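Local coordinates for DNA topoisomerase 2-associated protein PAT1 (Saccharomyces cerevisiae, PDB 5LMG), which activates mRNA decapping and represses translation, its C-terminal helical domain binding a peptide of the decapping enzyme Dcp2, at residues A279-L284 with R294-E299. The protein carries 2 engineered substitutions. Numbering follows the deposited sequence.
Engineered in segment 279-284: Ala-279 (natural residue Gln).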
loop_
_atom_site.group_PDB
_atom_site.type_symbol
_atom_site.label_atom_id
_atom_site.label_comp_id
_atom_site.label_asym_id
_atom_site.label_seq_id
_atom_site.Cartn_x
_atom_site.Cartn_y
_atom_site.Cartn_z
ATOM N N ALA A 279 -4.088 8.147 -2.357
ATOM C CA ALA A 279 -2.887 8.443 -1.554
ATOM C C ALA A 279 -1.637 8.120 -2.384
ATOM O O ALA A 279 -0.695 8.915 -2.405
ATOM C CB ALA A 279 -2.897 7.659 -0.250
ATOM N N PHE A 280 -1.656 6.993 -3.116
ATOM C CA PHE A 280 -0.573 6.633 -4.023
ATOM C C PHE A 280 -0.419 7.696 -5.129
ATOM O O PHE A 280 0.701 8.140 -5.376
ATOM C CB PHE A 280 -0.793 5.241 -4.657
ATOM C CG PHE A 280 0.121 4.975 -5.840
ATOM C CD1 PHE A 280 1.453 4.607 -5.647
ATOM C CD2 PHE A 280 -0.342 5.120 -7.145
ATOM C CE1 PHE A 280 2.302 4.378 -6.737
ATOM C CE2 PHE A 280 0.512 4.917 -8.234
ATOM C CZ PHE A 280 1.830 4.533 -8.025
ATOM N N LEU A 281 -1.549 8.094 -5.779
ATOM C CA LEU A 281 -1.555 9.077 -6.871
ATOM C C LEU A 281 -1.057 10.435 -6.402
ATOM O O LEU A 281 -0.393 11.114 -7.164
ATOM C CB LEU A 281 -2.945 9.202 -7.519
ATOM C CG LEU A 281 -3.425 8.035 -8.386
ATOM C CD1 LEU A 281 -4.901 8.188 -8.730
ATOM C CD2 LEU A 281 -2.601 7.913 -9.687
ATOM N N ALA A 282 -1.372 10.816 -5.138
ATOM C CA ALA A 282 -0.946 12.072 -4.524
ATOM C C ALA A 282 0.575 12.047 -4.335
ATOM O O ALA A 282 1.238 13.020 -4.695
ATOM C CB ALA A 282 -1.648 12.277 -3.187
ATOM N N SER A 283 1.138 10.921 -3.845
ATOM C CA SER A 283 2.593 10.821 -3.655
ATOM C C SER A 283 3.346 10.769 -4.988
ATOM O O SER A 283 4.411 11.388 -5.106
ATOM C CB SER A 283 2.966 9.653 -2.748
ATOM O OG SER A 283 2.754 8.415 -3.403
ATOM N N LEU A 284 2.766 10.093 -6.010
ATOM C CA LEU A 284 3.356 10.002 -7.358
ATOM C C LEU A 284 3.395 11.399 -7.998
ATOM O O LEU A 284 4.458 11.816 -8.467
ATOM C CB LEU A 284 2.572 8.988 -8.232
ATOM C CG LEU A 284 3.143 8.630 -9.628
ATOM C CD1 LEU A 284 4.448 7.812 -9.543
ATOM C CD2 LEU A 284 2.102 7.899 -10.459
ATOM N N ARG A 294 0.891 15.863 -15.965
ATOM C CA ARG A 294 0.056 15.918 -17.166
ATOM C C ARG A 294 -0.368 14.509 -17.563
ATOM O O ARG A 294 -1.548 14.288 -17.830
ATOM C CB ARG A 294 0.807 16.577 -18.326
ATOM C CG ARG A 294 0.925 18.103 -18.220
ATOM C CD ARG A 294 1.778 18.643 -19.353
ATOM N NE ARG A 294 1.000 18.882 -20.568
ATOM C CZ ARG A 294 0.931 18.056 -21.608
ATOM N NH1 ARG A 294 1.599 16.909 -21.599
ATOM N NH2 ARG A 294 0.211 18.380 -22.673
ATOM N N ILE A 295 0.603 13.564 -17.583
ATOM C CA ILE A 295 0.384 12.157 -17.912
ATOM C C ILE A 295 -0.515 11.507 -16.845
ATOM O O ILE A 295 -1.469 10.829 -17.221
ATOM C CB ILE A 295 1.725 11.388 -18.111
ATOM C CG1 ILE A 295 2.487 11.875 -19.370
ATOM C CG2 ILE A 295 1.491 9.848 -18.146
ATOM C CD1 ILE A 295 3.956 11.658 -19.343
ATOM N N ILE A 296 -0.204 11.702 -15.528
ATOM C CA ILE A 296 -0.993 11.126 -14.413
ATOM C C ILE A 296 -2.485 11.523 -14.518
ATOM O O ILE A 296 -3.332 10.624 -14.526
ATOM C CB ILE A 296 -0.404 11.397 -12.994
ATOM C CG1 ILE A 296 1.038 10.824 -12.860
ATOM C CG2 ILE A 296 -1.349 10.824 -11.880
ATOM C CD1 ILE A 296 1.939 11.527 -11.763
ATOM N N ILE A 297 -2.782 12.857 -14.614
ATOM C CA ILE A 297 -4.124 13.450 -14.758
ATOM C C ILE A 297 -4.832 12.847 -15.970
ATOM O O ILE A 297 -6.000 12.470 -15.868
ATOM C CB ILE A 297 -4.070 15.022 -14.852
ATOM C CG1 ILE A 297 -4.009 15.683 -13.464
ATOM C CG2 ILE A 297 -5.264 15.608 -15.652
ATOM C CD1 ILE A 297 -5.410 15.861 -12.729
ATOM N N ASP A 298 -4.121 12.765 -17.123
ATOM C CA ASP A 298 -4.699 12.213 -18.342
ATOM C C ASP A 298 -5.120 10.741 -18.142
ATOM O O ASP A 298 -6.221 10.359 -18.532
ATOM C CB ASP A 298 -3.708 12.349 -19.524
ATOM C CG ASP A 298 -4.286 11.816 -20.801
ATOM O OD1 ASP A 298 -5.330 12.338 -21.240
ATOM O OD2 ASP A 298 -3.775 10.794 -21.295
ATOM N N GLU A 299 -4.238 9.934 -17.531
ATOM C CA GLU A 299 -4.456 8.503 -17.345
ATOM C C GLU A 299 -5.585 8.171 -16.364
ATOM O O GLU A 299 -6.237 7.143 -16.533
ATOM C CB GLU A 299 -3.150 7.772 -16.978
ATOM C CG GLU A 299 -2.224 7.608 -18.184
ATOM C CD GLU A 299 -1.098 6.596 -18.064
ATOM O OE1 GLU A 299 -1.342 5.464 -17.580
ATOM O OE2 GLU A 299 0.021 6.913 -18.525
#
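Ile-296 presents both of its branches to two leucines, Leu-281 and Leu-284, on the helix just before its own. Helices 275-286 and 290-322 form a helical hairpin in the all-helical C-terminal domain, consistent with its TPR-like family. The contact is buried and apolar, and no hydrogen bond crosses it. The backbones come nearest at Leu-281 and Ile-296, with CA atoms 7.8 Å apart.

The CB of Ile-296 points toward the leucines. Its CG1 lies anti to the carbonyl carbon (chi1 -59°), and the chain runs on to CD1, which meets CG of Leu-284 at 3.8 Å. CD2 of Leu-284 also touches this branch, 3.9 Å from CG1 of Ile-296. These two side chains lie at a slant to each other. Leu-284 has its CG anti to the backbone N (chi1 -173°), which carries the branch point to the isoleucine. Leu-281 and Ile-296 instead lie alongside each other, pointing opposite ways. An alanine in place of Ile-296 would probably open a gap beside both leucines and leave the hairpin without its side-chain contact here.

Phe-352 of helix 329-355 packs on both Leu-281 and Ile-296. Tyr-239 and Phe-243 of helix 234-246 also touch Ile-296. Arg-294, on helix 290-322 with Ile-296, forms a salt bridge outside this contact, with an acidic side chain of the bound peptide. The CG2 methyl of Ile-296 completes the contact: it rests 3.9 Å from CD2 of Leu-281.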